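Local coordinates for protein stn1 (Schizosaccharomyces pombe, PDB 3KF6) that is required for telomere maintenance, binds single-stranded telomeric DNA and pairs with Ten1 in a complex resembling Rpa2-Rpa3, this piece being its N-terminal OB-fold part, at residues A[49-54]-A[137-142]; A[56-61]-A[67-72]; A[80-83]-A[89-92]; A[95-100]-A[123-128]; A[108-113]-A[117-122]. One frame throughout, in Å; residues are numbered along the deposited sequence.

Contact 1. Residues A[49-54]-A[137-142]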
# COMPACT_ATOMS: atom_id res chain seq x y z
N TRP A 49 16.19 -9.46 6.74
CA TRP A 49 14.78 -9.76 6.98
C TRP A 49 13.97 -8.47 7.10
O TRP A 49 14.30 -7.59 7.90
CB TRP A 49 14.62 -10.61 8.23
CG TRP A 49 15.30 -11.94 8.08
CD1 TRP A 49 16.51 -12.31 8.60
CD2 TRP A 49 14.84 -13.06 7.31
NE1 TRP A 49 16.83 -13.59 8.20
CE2 TRP A 49 15.82 -14.07 7.41
CE3 TRP A 49 13.69 -13.30 6.55
CZ2 TRP A 49 15.68 -15.31 6.77
CZ3 TRP A 49 13.55 -14.53 5.91
CH2 TRP A 49 14.55 -15.52 6.02
N ILE A 50 12.90 -8.38 6.30
CA ILE A 50 12.06 -7.19 6.24
C ILE A 50 10.56 -7.50 6.29
O ILE A 50 10.13 -8.60 5.93
CB ILE A 50 12.34 -6.42 4.93
CG1 ILE A 50 13.82 -6.04 4.86
CG2 ILE A 50 11.46 -5.19 4.83
CD1 ILE A 50 14.23 -5.46 3.54
N GLN A 51 9.78 -6.52 6.74
CA GLN A 51 8.33 -6.66 6.79
C GLN A 51 7.73 -5.47 6.04
O GLN A 51 8.15 -4.33 6.24
CB GLN A 51 7.84 -6.64 8.24
CG GLN A 51 6.34 -6.91 8.39
CD GLN A 51 5.80 -6.45 9.73
OE1 GLN A 51 5.73 -5.25 10.01
NE2 GLN A 51 5.41 -7.40 10.57
N ILE A 52 6.76 -5.74 5.18
CA ILE A 52 6.09 -4.68 4.44
C ILE A 52 4.58 -4.85 4.58
O ILE A 52 4.09 -5.95 4.87
CB ILE A 52 6.50 -4.66 2.93
CG1 ILE A 52 6.13 -5.97 2.24
CG2 ILE A 52 7.99 -4.41 2.81
CD1 ILE A 52 4.76 -5.98 1.64
N VAL A 53 3.85 -3.75 4.40
CA VAL A 53 2.40 -3.78 4.51
C VAL A 53 1.79 -2.91 3.41
O VAL A 53 2.16 -1.74 3.27
CB VAL A 53 1.92 -3.22 5.87
CG1 VAL A 53 0.40 -3.15 5.88
CG2 VAL A 53 2.41 -4.10 7.02
N GLY A 54 0.86 -3.47 2.66
CA GLY A 54 0.23 -2.71 1.59
C GLY A 54 -0.87 -3.49 0.92
O GLY A 54 -1.15 -4.62 1.32
N GLN A 137 2.60 4.05 11.01
CA GLN A 137 3.13 4.66 12.23
C GLN A 137 4.43 3.98 12.64
O GLN A 137 5.45 4.63 12.89
CB GLN A 137 2.11 4.55 13.36
CG GLN A 137 2.60 5.11 14.68
CD GLN A 137 1.54 5.04 15.76
OE1 GLN A 137 0.81 4.05 15.87
NE2 GLN A 137 1.45 6.08 16.57
N LYS A 138 4.39 2.65 12.70
CA LYS A 138 5.55 1.85 13.08
C LYS A 138 6.74 2.12 12.16
O LYS A 138 7.89 2.24 12.62
CB LYS A 138 5.19 0.37 13.04
CG LYS A 138 6.37 -0.56 13.34
CD LYS A 138 5.96 -2.02 13.30
CE LYS A 138 4.96 -2.34 14.40
NZ LYS A 138 4.61 -3.79 14.42
N ARG A 139 6.49 2.20 10.86
CA ARG A 139 7.55 2.44 9.90
C ARG A 139 8.18 3.82 9.97
O ARG A 139 9.39 3.97 9.80
CB ARG A 139 7.04 2.14 8.49
CG ARG A 139 6.95 0.64 8.27
CD ARG A 139 6.04 0.20 7.13
NE ARG A 139 6.11 -1.25 7.04
CZ ARG A 139 5.60 -2.09 7.94
NH1 ARG A 139 4.94 -1.64 9.00
NH2 ARG A 139 5.80 -3.40 7.80
N MET A 140 7.38 4.85 10.22
CA MET A 140 7.94 6.19 10.31
C MET A 140 8.79 6.31 11.57
O MET A 140 9.85 6.95 11.55
CB MET A 140 6.82 7.24 10.28
CG MET A 140 6.17 7.37 8.91
SD MET A 140 4.90 8.67 8.82
CE MET A 140 3.53 7.81 9.60
N ARG A 141 8.34 5.69 12.65
CA ARG A 141 9.08 5.73 13.91
C ARG A 141 10.40 4.97 13.77
O ARG A 141 11.45 5.44 14.21
CB ARG A 141 8.25 5.13 15.04
CG ARG A 141 8.89 5.28 16.42
CD ARG A 141 8.03 4.66 17.51
NE ARG A 141 8.60 4.88 18.83
CZ ARG A 141 8.08 4.41 19.96
NH1 ARG A 141 6.97 3.69 19.94
NH2 ARG A 141 8.67 4.67 21.12
N TYR A 142 10.34 3.80 13.14
CA TYR A 142 11.53 2.98 12.95
C TYR A 142 12.56 3.71 12.09
O TYR A 142 13.75 3.76 12.42
CB TYR A 142 11.15 1.66 12.29
CG TYR A 142 12.24 0.62 12.30
CD1 TYR A 142 12.96 0.32 11.14
CD2 TYR A 142 12.56 -0.07 13.47
CE1 TYR A 142 13.97 -0.64 11.15
CE2 TYR A 142 13.57 -1.04 13.48
CZ TYR A 142 14.27 -1.31 12.32
OH TYR A 142 15.26 -2.26 12.34
O HOH W 1 3.77 -3.44 10.84
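Arg139 reaches from the helix to the strand and offers one nitrogen, NH2, to two oxygens of Gln51. The tight part lies here: NH2 gives a bond to Gln51 OE1 at 2.9 Å and a weak one to Gln51 O at 3.0 Å. The amide and the guanidinium are 10° apart, nearly coplanar, although the two side chains stand roughly perpendicular. Gln51 arrives with CG anti to its N (chi1 -175°), a setting that carries the extended amide out to the arginine. Val53 covers one guanidinium face, with CG2 3.5 Å from Arg139 NH2. A water adds to the grip, accepting from Arg139 NH1 at 2.8 Å and donating to Gln51 OE1. Two backbone carbonyls hold the rest: Arg139 NE bonds Met21 O and NH1 bonds Ala135 O. The loose side is that of exposed Lys138, whose CD stays 4.6 Å from Gln51 OE1. The axes are 10.6 Å apart at closest approach, which makes one long side chain the bridge. The arrangement is that of an OB-fold barrel strand, 49-62, packed through a buried arginine against the C-terminal helix 130-153, which also packs on Ten1 through Gln137 and Met140, consistent with an Rpa2-Rpa3-like complex.

Contact 2. Residues A[56-61]-A[67-72]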
# COMPACT_ATOMS: atom_id res chain seq x y z
N ILE A 56 -2.76 -5.36 -2.42
CA ILE A 56 -2.36 -6.13 -3.59
C ILE A 56 -2.78 -5.44 -4.87
O ILE A 56 -3.97 -5.24 -5.12
CB ILE A 56 -2.96 -7.55 -3.55
CG1 ILE A 56 -2.40 -8.30 -2.34
CG2 ILE A 56 -2.63 -8.30 -4.84
CD1 ILE A 56 -3.10 -9.61 -2.08
N ALA A 57 -1.80 -5.08 -5.69
CA ALA A 57 -2.06 -4.40 -6.94
C ALA A 57 -2.19 -5.40 -8.08
O ALA A 57 -2.87 -5.14 -9.07
CB ALA A 57 -0.95 -3.41 -7.25
N ALA A 58 -1.54 -6.54 -7.94
CA ALA A 58 -1.60 -7.54 -8.98
C ALA A 58 -1.14 -8.91 -8.52
O ALA A 58 -0.44 -9.04 -7.51
CB ALA A 58 -0.75 -7.09 -10.16
N ILE A 59 -1.55 -9.93 -9.26
CA ILE A 59 -1.18 -11.30 -8.96
C ILE A 59 -0.72 -11.93 -10.27
O ILE A 59 -1.44 -11.89 -11.27
CB ILE A 59 -2.36 -12.10 -8.39
CG1 ILE A 59 -2.89 -11.42 -7.13
CG2 ILE A 59 -1.93 -13.53 -8.09
CD1 ILE A 59 -4.17 -12.02 -6.59
N ASP A 60 0.48 -12.48 -10.27
CA ASP A 60 1.03 -13.13 -11.45
C ASP A 60 1.44 -14.54 -11.09
O ASP A 60 2.04 -14.78 -10.04
CB ASP A 60 2.24 -12.35 -11.97
CG ASP A 60 1.85 -11.02 -12.59
OD1 ASP A 60 1.27 -11.03 -13.70
OD2 ASP A 60 2.12 -9.98 -11.97
N ILE A 61 1.12 -15.48 -11.97
CA ILE A 61 1.47 -16.87 -11.72
C ILE A 61 2.66 -17.26 -12.60
O ILE A 61 2.68 -16.97 -13.79
CB ILE A 61 0.28 -17.82 -12.03
CG1 ILE A 61 -0.87 -17.55 -11.05
CG2 ILE A 61 0.73 -19.26 -11.90
CD1 ILE A 61 -1.56 -16.21 -11.23
N VAL A 67 3.47 -14.56 -7.56
CA VAL A 67 4.01 -13.25 -7.23
C VAL A 67 2.92 -12.21 -7.01
O VAL A 67 2.08 -11.99 -7.87
CB VAL A 67 4.95 -12.74 -8.35
CG1 VAL A 67 5.55 -11.39 -7.96
CG2 VAL A 67 6.06 -13.75 -8.61
N LEU A 68 2.94 -11.59 -5.83
CA LEU A 68 1.98 -10.56 -5.50
C LEU A 68 2.67 -9.20 -5.57
O LEU A 68 3.71 -9.01 -4.93
CB LEU A 68 1.43 -10.76 -4.08
CG LEU A 68 0.52 -11.95 -3.78
CD1 LEU A 68 0.06 -11.88 -2.34
CD2 LEU A 68 -0.67 -11.93 -4.72
N THR A 69 2.13 -8.28 -6.34
CA THR A 69 2.71 -6.95 -6.41
C THR A 69 1.97 -6.15 -5.35
O THR A 69 0.73 -6.08 -5.37
CB THR A 69 2.51 -6.29 -7.79
OG1 THR A 69 3.19 -7.06 -8.79
CG2 THR A 69 3.07 -4.88 -7.80
N VAL A 70 2.72 -5.57 -4.41
CA VAL A 70 2.12 -4.82 -3.31
C VAL A 70 2.47 -3.34 -3.36
O VAL A 70 3.60 -2.97 -3.68
CB VAL A 70 2.60 -5.41 -1.96
CG1 VAL A 70 1.98 -4.65 -0.79
CG2 VAL A 70 2.22 -6.89 -1.89
N ASP A 71 1.49 -2.50 -3.04
CA ASP A 71 1.67 -1.05 -3.05
C ASP A 71 1.37 -0.48 -1.66
O ASP A 71 0.29 -0.71 -1.13
CB ASP A 71 0.71 -0.42 -4.07
CG ASP A 71 0.89 1.09 -4.19
OD1 ASP A 71 1.91 1.61 -3.71
OD2 ASP A 71 0.01 1.75 -4.79
N ASP A 72 2.33 0.23 -1.08
CA ASP A 72 2.10 0.85 0.23
C ASP A 72 2.04 2.38 0.09
O ASP A 72 2.12 3.10 1.08
CB ASP A 72 3.19 0.44 1.23
CG ASP A 72 4.56 0.94 0.85
OD1 ASP A 72 4.68 1.55 -0.23
OD2 ASP A 72 5.51 0.73 1.64
O HOH W 2 2.33 -9.53 -9.38
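Backbone hydrogen bonds pair Ala57, Ala58 and Asp60 with Thr69 and Val67, in antiparallel register. Asp60 and Val67 exchange two bonds, Asp60 N to Val67 O and Val67 N to Asp60 O, each 2.9 Å long and close to straight. At the other end Thr69 O takes a short bond from Ala57 N (2.7 Å) and a weak one from Ala58 N (3.5 Å), while Thr69 N returns a bond to Ala58 O. Two consecutive residues facing one make a classic beta bulge. Apolar contacts occupy the face that bears Ile56, Ile59 and Leu68. Leu68 keeps CG beside its backbone N (chi1 -69°), which brings its two methyls to the isoleucines: CD1 meets Ile56 CD1 at 3.9 Å, and CD2 presses on Ile59 CG1 at 3.3 Å, closer than two carbons normally come. Water-mediated bonds mark the other face, where one water joins Asp60 OD2 (2.6 Å) to Thr69 OG1 (2.7 Å) and also lies within bonding distance of Val67 O. Farther along, Asp71 is hydrogen-bonded by Ser6 and Ala7 of the Ten1 chain. Together these features describe a bulged antiparallel beta hairpin, strands 49-62 and 65-71, within the curled sheet of the OB fold.

Contact 3. Residues A[80-83]-A[89-92]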
# COMPACT_ATOMS: atom_id res chain seq x y z
N VAL A 80 6.38 -9.53 -4.44
CA VAL A 80 6.52 -10.46 -3.32
C VAL A 80 6.39 -11.87 -3.87
O VAL A 80 5.34 -12.25 -4.40
CB VAL A 80 5.43 -10.20 -2.26
CG1 VAL A 80 5.55 -11.21 -1.11
CG2 VAL A 80 5.57 -8.78 -1.74
N VAL A 81 7.47 -12.65 -3.74
CA VAL A 81 7.53 -14.00 -4.27
C VAL A 81 7.22 -15.12 -3.29
O VAL A 81 7.79 -15.19 -2.20
CB VAL A 81 8.92 -14.27 -4.87
CG1 VAL A 81 8.98 -15.65 -5.48
CG2 VAL A 81 9.25 -13.20 -5.89
N PHE A 82 6.31 -16.00 -3.70
CA PHE A 82 5.93 -17.17 -2.91
C PHE A 82 6.40 -18.42 -3.64
O PHE A 82 5.79 -18.83 -4.63
CB PHE A 82 4.42 -17.23 -2.72
CG PHE A 82 3.87 -16.14 -1.85
CD1 PHE A 82 3.60 -14.89 -2.38
CD2 PHE A 82 3.67 -16.36 -0.49
CE1 PHE A 82 3.14 -13.86 -1.56
CE2 PHE A 82 3.22 -15.34 0.33
CZ PHE A 82 2.95 -14.09 -0.21
N ILE A 83 7.49 -19.02 -3.17
CA ILE A 83 8.02 -20.24 -3.79
C ILE A 83 7.11 -21.39 -3.35
O ILE A 83 7.18 -21.85 -2.22
CB ILE A 83 9.46 -20.52 -3.35
CG1 ILE A 83 10.35 -19.34 -3.72
CG2 ILE A 83 9.98 -21.80 -4.03
CD1 ILE A 83 11.73 -19.40 -3.12
N SER A 89 1.04 -24.54 1.57
CA SER A 89 -0.05 -23.92 2.31
C SER A 89 -0.10 -22.41 2.13
O SER A 89 -1.11 -21.86 1.68
CB SER A 89 0.09 -24.25 3.80
OG SER A 89 -0.95 -23.67 4.56
N MET A 90 0.98 -21.73 2.49
CA MET A 90 1.04 -20.28 2.37
C MET A 90 0.85 -19.83 0.93
O MET A 90 0.19 -18.82 0.67
CB MET A 90 2.37 -19.75 2.91
CG MET A 90 2.54 -18.24 2.75
SD MET A 90 4.06 -17.60 3.47
CE MET A 90 5.30 -18.37 2.39
N SER A 91 1.44 -20.57 -0.01
CA SER A 91 1.33 -20.22 -1.42
C SER A 91 -0.13 -20.27 -1.86
O SER A 91 -0.58 -19.43 -2.65
CB SER A 91 2.17 -21.18 -2.27
OG SER A 91 3.54 -21.06 -1.95
N LYS A 92 -0.87 -21.25 -1.36
CA LYS A 92 -2.27 -21.38 -1.71
C LYS A 92 -3.06 -20.19 -1.19
O LYS A 92 -3.90 -19.63 -1.89
CB LYS A 92 -2.84 -22.68 -1.14
CG LYS A 92 -4.27 -22.94 -1.56
CD LYS A 92 -4.75 -24.29 -1.09
CE LYS A 92 -6.14 -24.58 -1.61
NZ LYS A 92 -6.55 -25.96 -1.28
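Ser91 OG, lying 3.7 Å from Ile83 O and 4.0 Å from Phe82 CB, touches the end of the strand without bonding to it. Its hydrogen bond goes back along the chain to Asp87 O, and Asp87 also serves Met90 N through OD1, so the start of the helix is tied to one residue just ahead of it. The main contact is between Phe82 and Met90, whose side chains meet nearly square to one another. Met90 CG stands at the edge of the ring, near its plane, 3.8 Å from Phe82 CE2. Beyond it the sulfur lies 5.2 Å from the ring centroid and 82° off the normal, evidence for an edge-on Met-aromatic contact. The bend at chi3 (67°) turns the methyl back along the same edge, bringing CE to 3.9 Å from Phe82 CD2. An alanine in place of Met90 would remove CG, SD and CE together and would probably open a gap beside both Phe82 and Phe123. Phe123 meets the Phe82 ring edge-to-face, and Leu68 also touches it. Helix 88-94, packed here on strand 77-83, is the helix between the third and fourth barrel strands (77-83 and 102-110), its usual place in the OB fold.

Contact 4. Residues A[95-100]-A[123-128]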
# COMPACT_ATOMS: atom_id res chain seq x y z
N ILE A 95 -2.55 -16.96 -3.47
CA ILE A 95 -3.35 -16.77 -4.67
C ILE A 95 -4.85 -16.81 -4.39
O ILE A 95 -5.65 -16.71 -5.31
CB ILE A 95 -3.01 -17.81 -5.77
CG1 ILE A 95 -2.97 -19.22 -5.19
CG2 ILE A 95 -1.70 -17.43 -6.45
CD1 ILE A 95 -2.75 -20.30 -6.23
N SER A 96 -5.22 -16.94 -3.13
CA SER A 96 -6.63 -16.93 -2.75
C SER A 96 -6.99 -15.47 -2.50
O SER A 96 -8.16 -15.12 -2.34
CB SER A 96 -6.87 -17.76 -1.48
OG SER A 96 -6.45 -17.07 -0.31
N MET A 97 -5.97 -14.62 -2.48
CA MET A 97 -6.15 -13.19 -2.27
C MET A 97 -6.70 -12.52 -3.53
O MET A 97 -6.63 -13.07 -4.62
CB MET A 97 -4.81 -12.53 -1.90
CG MET A 97 -4.22 -12.97 -0.56
SD MET A 97 -5.12 -12.35 0.88
CE MET A 97 -6.14 -13.76 1.29
N SER A 98 -7.24 -11.31 -3.37
CA SER A 98 -7.79 -10.56 -4.49
C SER A 98 -7.16 -9.18 -4.49
O SER A 98 -6.76 -8.68 -3.44
CB SER A 98 -9.30 -10.40 -4.35
OG SER A 98 -9.96 -11.65 -4.26
N PRO A 99 -7.05 -8.55 -5.67
CA PRO A 99 -6.46 -7.21 -5.73
C PRO A 99 -7.27 -6.31 -4.80
O PRO A 99 -8.50 -6.36 -4.78
CB PRO A 99 -6.64 -6.82 -7.19
CG PRO A 99 -6.51 -8.15 -7.90
CD PRO A 99 -7.36 -9.05 -7.02
N GLY A 100 -6.57 -5.49 -4.02
CA GLY A 100 -7.26 -4.61 -3.09
C GLY A 100 -7.11 -5.11 -1.66
O GLY A 100 -7.23 -4.34 -0.71
N PHE A 123 2.94 -14.47 5.79
CA PHE A 123 2.12 -13.29 5.58
C PHE A 123 0.75 -13.49 6.20
O PHE A 123 0.34 -14.61 6.50
CB PHE A 123 1.96 -12.97 4.08
CG PHE A 123 0.79 -13.65 3.42
CD1 PHE A 123 0.86 -14.99 3.04
CD2 PHE A 123 -0.39 -12.95 3.17
CE1 PHE A 123 -0.22 -15.62 2.41
CE2 PHE A 123 -1.47 -13.57 2.54
CZ PHE A 123 -1.39 -14.91 2.16
N GLU A 124 0.05 -12.39 6.39
CA GLU A 124 -1.28 -12.45 6.95
C GLU A 124 -2.08 -11.36 6.28
O GLU A 124 -1.55 -10.29 5.98
CB GLU A 124 -1.24 -12.21 8.46
CG GLU A 124 -0.78 -10.82 8.86
CD GLU A 124 -0.82 -10.59 10.36
OE1 GLU A 124 -1.89 -10.81 10.96
OE2 GLU A 124 0.21 -10.18 10.93
N GLU A 125 -3.34 -11.63 6.01
CA GLU A 125 -4.19 -10.62 5.41
C GLU A 125 -4.65 -9.72 6.55
O GLU A 125 -4.98 -10.21 7.64
CB GLU A 125 -5.40 -11.26 4.73
CG GLU A 125 -6.45 -10.23 4.32
CD GLU A 125 -7.64 -10.83 3.62
OE1 GLU A 125 -8.02 -11.98 3.96
OE2 GLU A 125 -8.23 -10.15 2.76
N LEU A 126 -4.64 -8.42 6.32
CA LEU A 126 -5.07 -7.46 7.34
C LEU A 126 -6.45 -6.98 6.93
O LEU A 126 -6.60 -6.28 5.93
CB LEU A 126 -4.10 -6.28 7.43
CG LEU A 126 -2.65 -6.63 7.76
CD1 LEU A 126 -1.80 -5.36 7.80
CD2 LEU A 126 -2.57 -7.37 9.09
N ARG A 127 -7.46 -7.36 7.71
CA ARG A 127 -8.83 -6.98 7.39
C ARG A 127 -9.40 -5.90 8.31
O ARG A 127 -10.54 -5.48 8.14
CB ARG A 127 -9.73 -8.22 7.39
CG ARG A 127 -9.31 -9.25 6.34
CD ARG A 127 -10.31 -10.39 6.25
NE ARG A 127 -10.33 -11.16 7.49
CZ ARG A 127 -9.56 -12.22 7.72
NH1 ARG A 127 -8.70 -12.65 6.81
NH2 ARG A 127 -9.65 -12.85 8.89
N ASP A 128 -8.60 -5.46 9.27
CA ASP A 128 -9.02 -4.39 10.17
C ASP A 128 -8.49 -3.12 9.52
O ASP A 128 -7.29 -2.96 9.35
CB ASP A 128 -8.37 -4.57 11.55
CG ASP A 128 -8.81 -3.50 12.54
OD1 ASP A 128 -9.02 -2.34 12.14
OD2 ASP A 128 -8.92 -3.83 13.75
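Met97 bridges Phe123 and Glu125 from the loop, and no hydrogen bond crosses between the segments. The contact is small, with 138 Å² buried in all, and rests on the bent methionine chain.

Apolar contact comes first. Met97 CG approaches Phe123 CE2 at 4.2 Å, obliquely to the ring, and the two side chains pass alongside, running opposite ways. With chi1 at 89°, Phe123 holds CG between its N and carbonyl carbon, a crowded position that directs the ring toward the loop.

The second group of contacts sets a thioether beside a carboxylate. Met97 bends at chi2 (-71°) and again at chi3, which lays SD 4.0 Å from Glu125 CB and the methyl CE 3.7 Å from Glu125 OE1.

The salt bridge lies within 123-128. Arg127 NH1 approaches Glu125 OE1 to 3.0 Å; the nitrogen meets that oxygen from above the carboxylate plane, 46° out of it, while the oxygen lies in the guanidinium plane. An alanine at Glu125 would probably leave Arg127 NH1 without its carboxylate and let the Met97 methyl turn more freely.

Phe123 is further fixed by a cation-pi contact with Arg93, and Met97 also touches Ile56. The contact thus joins the loop between helix 88-94 and strand 102-110 to strand 122-126, shortly before the chain enters helix 130-153, with Asp128 capping Asn130 N.

Contact 5. Residues A[108-113]-A[117-122]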
# COMPACT_ATOMS: atom_id res chain seq x y z
N LYS A 108 12.68 -12.17 3.13
CA LYS A 108 14.06 -11.74 2.93
C LYS A 108 14.19 -11.09 1.57
O LYS A 108 13.50 -11.45 0.62
CB LYS A 108 15.02 -12.93 3.03
CG LYS A 108 14.68 -14.11 2.15
CD LYS A 108 15.78 -15.17 2.21
CE LYS A 108 15.37 -16.47 1.53
NZ LYS A 108 14.31 -17.18 2.30
N ILE A 109 15.08 -10.10 1.49
CA ILE A 109 15.31 -9.40 0.24
C ILE A 109 16.11 -10.27 -0.70
O ILE A 109 16.99 -11.02 -0.28
CB ILE A 109 16.06 -8.08 0.48
CG1 ILE A 109 17.13 -8.28 1.56
CG2 ILE A 109 15.08 -6.99 0.86
CD1 ILE A 109 17.92 -7.04 1.90
N ASN A 110 15.80 -10.17 -1.99
CA ASN A 110 16.48 -10.93 -3.03
C ASN A 110 16.94 -9.93 -4.09
O ASN A 110 16.13 -9.21 -4.66
CB ASN A 110 15.53 -11.95 -3.65
CG ASN A 110 16.19 -12.78 -4.73
OD1 ASN A 110 17.19 -13.46 -4.48
ND2 ASN A 110 15.64 -12.73 -5.94
N SER A 111 18.25 -9.90 -4.35
CA SER A 111 18.80 -8.96 -5.32
C SER A 111 19.43 -9.60 -6.55
O SER A 111 20.39 -9.07 -7.11
CB SER A 111 19.83 -8.06 -4.64
OG SER A 111 20.89 -8.83 -4.09
N PHE A 112 18.90 -10.74 -6.97
CA PHE A 112 19.43 -11.44 -8.14
C PHE A 112 19.31 -10.56 -9.39
O PHE A 112 20.25 -10.47 -10.19
CB PHE A 112 18.68 -12.76 -8.34
CG PHE A 112 19.19 -13.59 -9.49
CD1 PHE A 112 18.50 -13.62 -10.70
CD2 PHE A 112 20.35 -14.34 -9.36
CE1 PHE A 112 18.97 -14.38 -11.77
CE2 PHE A 112 20.83 -15.11 -10.43
CZ PHE A 112 20.13 -15.13 -11.63
N ARG A 113 18.16 -9.93 -9.56
CA ARG A 113 17.92 -9.05 -10.71
C ARG A 113 18.12 -7.59 -10.31
O ARG A 113 18.25 -7.27 -9.13
CB ARG A 113 16.50 -9.24 -11.24
CG ARG A 113 16.21 -10.63 -11.80
CD ARG A 113 17.18 -10.97 -12.92
NE ARG A 113 16.92 -12.29 -13.49
CZ ARG A 113 17.69 -12.87 -14.41
NH1 ARG A 113 18.75 -12.23 -14.88
NH2 ARG A 113 17.38 -14.07 -14.87
N GLU A 117 13.38 -7.87 -4.94
CA GLU A 117 12.08 -8.49 -4.70
C GLU A 117 12.11 -9.07 -3.30
O GLU A 117 13.16 -9.16 -2.67
CB GLU A 117 11.81 -9.60 -5.73
CG GLU A 117 12.97 -10.55 -5.94
CD GLU A 117 12.62 -11.70 -6.87
OE1 GLU A 117 11.97 -11.46 -7.91
OE2 GLU A 117 12.99 -12.85 -6.55
N LEU A 118 10.94 -9.44 -2.79
CA LEU A 118 10.87 -9.99 -1.44
C LEU A 118 10.41 -11.44 -1.50
O LEU A 118 9.35 -11.74 -2.05
CB LEU A 118 9.88 -9.16 -0.61
CG LEU A 118 9.67 -9.56 0.85
CD1 LEU A 118 10.93 -9.29 1.65
CD2 LEU A 118 8.50 -8.74 1.42
N ILE A 119 11.21 -12.34 -0.94
CA ILE A 119 10.84 -13.75 -0.91
C ILE A 119 10.09 -13.93 0.41
O ILE A 119 10.68 -13.83 1.48
CB ILE A 119 12.07 -14.68 -0.93
CG1 ILE A 119 12.98 -14.34 -2.12
CG2 ILE A 119 11.61 -16.14 -0.97
CD1 ILE A 119 12.32 -14.45 -3.48
N ALA A 120 8.79 -14.18 0.31
CA ALA A 120 7.96 -14.32 1.50
C ALA A 120 8.23 -15.55 2.35
O ALA A 120 8.42 -16.65 1.83
CB ALA A 120 6.49 -14.31 1.09
N GLN A 121 8.26 -15.34 3.66
CA GLN A 121 8.46 -16.44 4.61
C GLN A 121 7.11 -16.67 5.29
O GLN A 121 6.77 -17.79 5.66
CB GLN A 121 9.52 -16.08 5.65
CG GLN A 121 9.65 -17.15 6.73
CD GLN A 121 10.84 -16.94 7.64
OE1 GLN A 121 11.99 -17.17 7.24
NE2 GLN A 121 10.58 -16.50 8.86
N SER A 122 6.35 -15.59 5.44
CA SER A 122 5.02 -15.67 6.04
C SER A 122 4.27 -14.39 5.76
O SER A 122 4.87 -13.35 5.49
CB SER A 122 5.12 -15.89 7.56
OG SER A 122 5.61 -14.74 8.22
O HOH W 3 11.85 -16.00 2.68
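Asn110 and Glu117 run alongside one another across the hairpin in the same direction, their amide and carboxylate planes turned 43° apart. Asn110 ND2 reaches Glu117 OE2 at 2.7 Å, yet the N-H...O angle is only 125°, so the bond is weak despite its short length. Torsions bring the two groups together: Asn110 has CG anti to its N (chi1 -179°), whereas Glu117 places CG between N and carbonyl carbon and runs extended from there. The aliphatic parts follow the same course, with Asn110 CB close to Glu117 CG.

Ile119 lies on the same face, next to this pair. Its CG1 comes within 3.8 Å of Asn110 CB, and its CB lies 4.1 Å from Lys108 CG, the two chains crossing at a slant. The lysine bends at its last torsion, and a water accepts from Lys108 NZ at 2.8 Å while donating to Ile119 O. Leu118 belongs to the other face, and its CD1 tucks to 3.5 Å from Lys108 O.

This is the hairpin of strands 102-110 and 117-120 in the OB barrel, the latter also pairing in parallel with 77-83. Ile119 N gives Lys108 O a bond of 2.9 Å, in one of two antiparallel hydrogen-bonded pairs; Asn110 and Glu117 form the other. Beyond the hairpin, Leu118 packs on Ile52 and Leu78.

Chemically one face is mixed, Lys108, Asn110, Glu117 and a water flanking apolar Ile119, while buried Ile109 and Leu118 make the other apolar; the pairing probably rests mainly on the four backbone bonds, since the one side-chain bond is weak.

How the contacts relate
All five contacts belong to one OB-fold part, and each touches at least one other. Contacts 3 and 4 have centres about 12 Å apart and meet where Met90 CG lies 3.7 Å from Phe123 CD1. Contacts 2 and 4, with centres about 10 Å apart, touch through Ile59 CD1 and Met97 O at 3.3 Å. Contact 5 joins contact 3 in the sheet, where Val81 N lies 2.7 Å from Leu118 O, a probable hydrogen bond, and it reaches contact 1 where Trp49 CZ3 lies 3.6 Å from Lys108 CB. Contacts 1 and 2 share strand 49-62, their centres about 18 Å apart. Ten1 touches contacts 1, 2 and 4, in the last through Arg84 of its chain, which hydrogen-bonds Pro99 O.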